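Local coordinates for protein butyrophilin subfamily 1 member A1 (Bos taurus, PDB 4HH8) that may act in the secretion of milk-fat droplets and probably restrains T-cell proliferation, through an extracellular region of two immunoglobulin-like domains, at residues R195-R207 / L211-A223. The protein carries 1 engineered substitution. Sequence-based numbering, arbitrary orientation.
Sequences RDSSMKNVSCAIR and LGQEKEVEVSIPA. Engineered in segment 195-207: Ala205 (natural residue Cys).
Val202, Cys204 and Ile206 pair with Val219, Val217 and Lys215 in an antiparallel F-G hairpin of the second immunoglobulin-like domain. Backbone bonds run in both directions at each of these three pairs; the Ile206 N to Lys215 O bond is 2.8 Å long. Past Val219 the ladder gains one further rung, from Ile221 N to Lys200 O (3.1 Å), whereas the bond from Val202 N to Val219 O is longer (3.3 Å).

Apolar contacts gather on the face that carries Cys204. Ile221, just past strand 213-220, sets its CD1 against Val202 CG2 (3.7 Å) near the start of strand 201-208, and Val217 CG1 lies 4.1 Å from Cys204 CB. With SG anti to the backbone N (chi1 170°), Cys204 completes the disulfide to Cys150, the link between the two sheets of the sandwich; Ile136 packs against Cys204, Val217 and Val219. Lys215, on this same face, turns its amine away from the hairpin to Asp133 and the carbonyl of Gly131.

The cross-strand salt bridge lies on the other face, which also holds the engineered Ala205. The extended chain of Arg207 runs past Glu214 CB, and NH1 forms a salt bridge with Glu214 OE2 (2.7 Å). This oxygen is approached on its anti side, with guanidinium and carboxylate planes 82° apart, so the pairing is single-pronged; Gly212 lies over one guanidinium face. A leucine in place of Arg207 would probably leave the Glu214 carboxylate without its cationic mate. Farther along, Glu218 OE2 reaches Asn201 CB at 3.2 Å.

Strand 213-220 is outermost in its sheet, while 201-208 also bonds to 160-165. The chemistry thus divides largely by face: apolar side chains and the disulfide turn into the sandwich, with Lys215 the exception near the turn, while the other face carries the cross-strand salt bridge.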
loop_
_atom_site.group_PDB
_atom_site.type_symbol
_atom_site.label_atom_id
_atom_site.label_comp_id
_atom_site.label_asym_id
_atom_site.label_seq_id
_atom_site.Cartn_x
_atom_site.Cartn_y
_atom_site.Cartn_z
ATOM N N ARG A 195 12.781 3.766 33.007
ATOM C CA ARG A 195 13.559 4.182 34.202
ATOM C C ARG A 195 12.806 5.267 34.969
ATOM O O ARG A 195 12.928 6.455 34.664
ATOM C CB ARG A 195 14.972 4.670 33.838
ATOM C CG ARG A 195 15.896 3.598 33.257
ATOM C CD ARG A 195 17.021 4.257 32.463
ATOM N NE ARG A 195 17.720 3.356 31.538
ATOM C CZ ARG A 195 17.422 3.238 30.246
ATOM N NH1 ARG A 195 16.406 3.928 29.732
ATOM N NH2 ARG A 195 18.126 2.427 29.477
ATOM N N ASP A 196 12.008 4.842 35.945
ATOM C CA ASP A 196 11.094 5.735 36.671
ATOM C C ASP A 196 10.392 4.971 37.814
ATOM O O ASP A 196 10.399 3.729 37.858
ATOM C CB ASP A 196 10.042 6.333 35.706
ATOM C CG ASP A 196 9.694 7.797 36.026
ATOM O OD1 ASP A 196 9.828 8.654 35.121
ATOM O OD2 ASP A 196 9.281 8.095 37.173
ATOM N N SER A 197 9.814 5.722 38.748
ATOM C CA SER A 197 8.790 5.174 39.630
ATOM C C SER A 197 7.470 5.677 39.067
ATOM O O SER A 197 6.520 4.906 38.887
ATOM C CB SER A 197 8.966 5.666 41.076
ATOM O OG SER A 197 10.293 5.470 41.548
ATOM N N SER A 198 7.465 6.973 38.736
ATOM C CA SER A 198 6.253 7.763 38.504
ATOM C C SER A 198 5.520 7.505 37.199
ATOM O O SER A 198 4.425 8.045 36.987
ATOM C CB SER A 198 6.556 9.261 38.646
ATOM O OG SER A 198 6.475 9.667 40.005
HETATM N N MSE A 199 6.091 6.680 36.328
HETATM C CA MSE A 199 5.370 6.326 35.109
HETATM C C MSE A 199 4.208 5.376 35.436
HETATM O O MSE A 199 4.410 4.200 35.729
HETATM C CB MSE A 199 6.312 5.764 34.045
HETATM C CG MSE A 199 5.953 6.225 32.645
HETATM SE SE MSE A 199 7.550 6.680 31.592
HETATM C CE MSE A 199 7.913 8.490 32.296
ATOM N N LYS A 200 2.999 5.929 35.406
ATOM C CA LYS A 200 1.770 5.244 35.797
ATOM C C LYS A 200 1.445 4.173 34.740
ATOM O O LYS A 200 1.481 2.968 35.018
ATOM C CB LYS A 200 0.632 6.292 35.890
ATOM C CG LYS A 200 -0.409 6.126 37.020
ATOM C CD LYS A 200 -1.671 5.350 36.568
ATOM C CE LYS A 200 -2.978 5.912 37.169
ATOM N NZ LYS A 200 -3.064 5.800 38.666
ATOM N N ASN A 201 1.132 4.654 33.536
ATOM C CA ASN A 201 0.870 3.859 32.348
ATOM C C ASN A 201 1.836 4.262 31.249
ATOM O O ASN A 201 2.322 5.400 31.218
ATOM C CB ASN A 201 -0.512 4.165 31.788
ATOM C CG ASN A 201 -1.618 3.843 32.744
ATOM O OD1 ASN A 201 -1.710 2.717 33.258
ATOM N ND2 ASN A 201 -2.495 4.829 32.985
ATOM N N VAL A 202 2.085 3.324 30.340
ATOM C CA VAL A 202 2.743 3.615 29.080
ATOM C C VAL A 202 1.945 3.012 27.944
ATOM O O VAL A 202 1.468 1.879 28.052
ATOM C CB VAL A 202 4.128 3.004 29.029
ATOM C CG1 VAL A 202 4.702 3.141 27.622
ATOM C CG2 VAL A 202 5.024 3.667 30.037
ATOM N N SER A 203 1.830 3.746 26.846
ATOM C CA SER A 203 1.221 3.185 25.662
ATOM C C SER A 203 2.197 3.032 24.469
ATOM O O SER A 203 3.228 3.713 24.386
ATOM C CB SER A 203 -0.021 3.980 25.273
ATOM O OG SER A 203 0.373 5.141 24.594
ATOM N N CYS A 204 1.845 2.129 23.555
ATOM C CA CYS A 204 2.603 1.866 22.360
ATOM C C CYS A 204 1.605 2.044 21.236
ATOM O O CYS A 204 0.540 1.461 21.293
ATOM C CB CYS A 204 3.133 0.417 22.377
ATOM S SG CYS A 204 3.873 -0.118 20.766
ATOM N N ALA A 205 1.926 2.853 20.229
ATOM C CA ALA A 205 1.054 3.006 19.087
ATOM C C ALA A 205 1.791 2.534 17.873
ATOM O O ALA A 205 2.961 2.865 17.696
ATOM C CB ALA A 205 0.612 4.475 18.893
ATOM N N ILE A 206 1.111 1.760 17.033
ATOM C CA ILE A 206 1.669 1.363 15.788
ATOM C C ILE A 206 0.867 2.077 14.712
ATOM O O ILE A 206 -0.345 1.926 14.656
ATOM C CB ILE A 206 1.536 -0.199 15.531
ATOM C CG1 ILE A 206 2.036 -1.044 16.728
ATOM C CG2 ILE A 206 2.236 -0.576 14.290
ATOM C CD1 ILE A 206 3.502 -0.895 17.067
ATOM N N ARG A 207 1.523 2.784 13.812
ATOM C CA ARG A 207 0.760 3.562 12.861
ATOM C C ARG A 207 1.138 3.253 11.443
ATOM O O ARG A 207 2.311 3.255 11.108
ATOM C CB ARG A 207 1.028 5.058 13.150
ATOM C CG ARG A 207 0.222 6.017 12.276
ATOM C CD ARG A 207 0.451 7.451 12.738
ATOM N NE ARG A 207 -0.234 8.417 11.888
ATOM C CZ ARG A 207 -1.491 8.813 12.067
ATOM N NH1 ARG A 207 -2.229 8.302 13.059
ATOM N NH2 ARG A 207 -2.009 9.716 11.253
ATOM N N LEU A 211 -2.012 5.098 5.355
ATOM C CA LEU A 211 -3.439 5.228 5.675
ATOM C C LEU A 211 -3.765 6.323 6.684
ATOM O O LEU A 211 -4.916 6.730 6.769
ATOM C CB LEU A 211 -4.012 3.902 6.213
ATOM C CG LEU A 211 -4.003 2.669 5.308
ATOM C CD1 LEU A 211 -4.490 1.452 6.045
ATOM C CD2 LEU A 211 -4.844 2.892 4.067
ATOM N N GLY A 212 -2.784 6.784 7.462
ATOM C CA GLY A 212 -3.051 7.696 8.570
ATOM C C GLY A 212 -3.943 7.007 9.606
ATOM O O GLY A 212 -4.918 7.611 10.117
ATOM N N GLN A 213 -3.622 5.747 9.910
ATOM C CA GLN A 213 -4.384 4.952 10.881
ATOM C C GLN A 213 -3.452 4.242 11.870
ATOM O O GLN A 213 -2.416 3.697 11.481
ATOM C CB GLN A 213 -5.264 3.910 10.182
ATOM C CG GLN A 213 -6.317 4.464 9.200
ATOM C CD GLN A 213 -7.122 3.360 8.517
ATOM O OE1 GLN A 213 -6.875 2.178 8.735
ATOM N NE2 GLN A 213 -8.091 3.744 7.686
ATOM N N GLU A 214 -3.833 4.219 13.141
ATOM C CA GLU A 214 -3.019 3.558 14.122
ATOM C C GLU A 214 -3.838 2.755 15.095
ATOM O O GLU A 214 -5.059 2.976 15.220
ATOM C CB GLU A 214 -2.195 4.581 14.904
ATOM C CG GLU A 214 -3.000 5.493 15.800
ATOM C CD GLU A 214 -2.165 6.681 16.301
ATOM O OE1 GLU A 214 -2.118 6.899 17.524
ATOM O OE2 GLU A 214 -1.538 7.377 15.474
ATOM N N LYS A 215 -3.144 1.863 15.811
ATOM C CA LYS A 215 -3.705 1.138 16.947
ATOM C C LYS A 215 -2.755 1.283 18.084
ATOM O O LYS A 215 -1.557 1.472 17.864
ATOM C CB LYS A 215 -3.914 -0.353 16.662
ATOM C CG LYS A 215 -4.868 -0.645 15.541
ATOM C CD LYS A 215 -4.979 -2.153 15.377
ATOM C CE LYS A 215 -5.868 -2.559 14.213
ATOM N NZ LYS A 215 -6.047 -4.039 14.248
ATOM N N GLU A 216 -3.287 1.231 19.306
ATOM C CA GLU A 216 -2.438 1.376 20.470
ATOM C C GLU A 216 -2.833 0.426 21.563
ATOM O O GLU A 216 -3.921 -0.174 21.542
ATOM C CB GLU A 216 -2.432 2.817 21.002
ATOM C CG GLU A 216 -3.556 3.126 21.952
ATOM C CD GLU A 216 -3.574 4.578 22.348
ATOM O OE1 GLU A 216 -3.598 5.446 21.448
ATOM O OE2 GLU A 216 -3.603 4.849 23.563
ATOM N N VAL A 217 -1.906 0.266 22.499
ATOM C CA VAL A 217 -2.124 -0.586 23.636
ATOM C C VAL A 217 -1.462 0.105 24.814
ATOM O O VAL A 217 -0.370 0.664 24.702
ATOM C CB VAL A 217 -1.591 -2.033 23.402
ATOM C CG1 VAL A 217 -0.058 -2.046 23.267
ATOM C CG2 VAL A 217 -2.067 -2.984 24.514
ATOM N N GLU A 218 -2.157 0.093 25.930
ATOM C CA GLU A 218 -1.666 0.724 27.144
ATOM C C GLU A 218 -1.323 -0.379 28.128
ATOM O O GLU A 218 -1.999 -1.381 28.179
ATOM C CB GLU A 218 -2.767 1.645 27.684
ATOM C CG GLU A 218 -2.390 2.523 28.872
ATOM C CD GLU A 218 -3.149 3.837 28.856
ATOM O OE1 GLU A 218 -4.182 3.918 28.146
ATOM O OE2 GLU A 218 -2.694 4.802 29.528
ATOM N N VAL A 219 -0.243 -0.227 28.873
ATOM C CA VAL A 219 0.039 -1.161 29.951
ATOM C C VAL A 219 0.233 -0.395 31.266
ATOM O O VAL A 219 0.204 0.826 31.276
ATOM C CB VAL A 219 1.226 -2.093 29.624
ATOM C CG1 VAL A 219 2.551 -1.326 29.619
ATOM C CG2 VAL A 219 1.266 -3.271 30.591
ATOM N N SER A 220 0.433 -1.126 32.357
ATOM C CA SER A 220 0.370 -0.584 33.694
ATOM C C SER A 220 1.614 -1.016 34.436
ATOM O O SER A 220 1.937 -2.207 34.457
ATOM C CB SER A 220 -0.860 -1.149 34.395
ATOM O OG SER A 220 -1.266 -0.280 35.428
ATOM N N ILE A 221 2.304 -0.056 35.045
ATOM C CA ILE A 221 3.582 -0.317 35.700
ATOM C C ILE A 221 3.453 -0.361 37.233
ATOM O O ILE A 221 2.994 0.618 37.830
ATOM C CB ILE A 221 4.635 0.775 35.329
ATOM C CG1 ILE A 221 4.905 0.814 33.821
ATOM C CG2 ILE A 221 5.925 0.605 36.139
ATOM C CD1 ILE A 221 4.118 1.884 33.102
ATOM N N PRO A 222 3.839 -1.504 37.859
ATOM C CA PRO A 222 4.051 -1.665 39.310
ATOM C C PRO A 222 5.201 -0.830 39.903
ATOM O O PRO A 222 6.256 -0.681 39.265
ATOM C CB PRO A 222 4.375 -3.164 39.460
ATOM C CG PRO A 222 4.495 -3.707 38.059
ATOM C CD PRO A 222 3.653 -2.815 37.217
ATOM N N ALA A 223 4.986 -0.336 41.135
ATOM C CA ALA A 223 5.923 0.543 41.880
ATOM C C ALA A 223 7.417 0.259 41.665
ATOM O O ALA A 223 8.178 1.149 41.259
ATOM C CB ALA A 223 5.599 0.507 43.366
#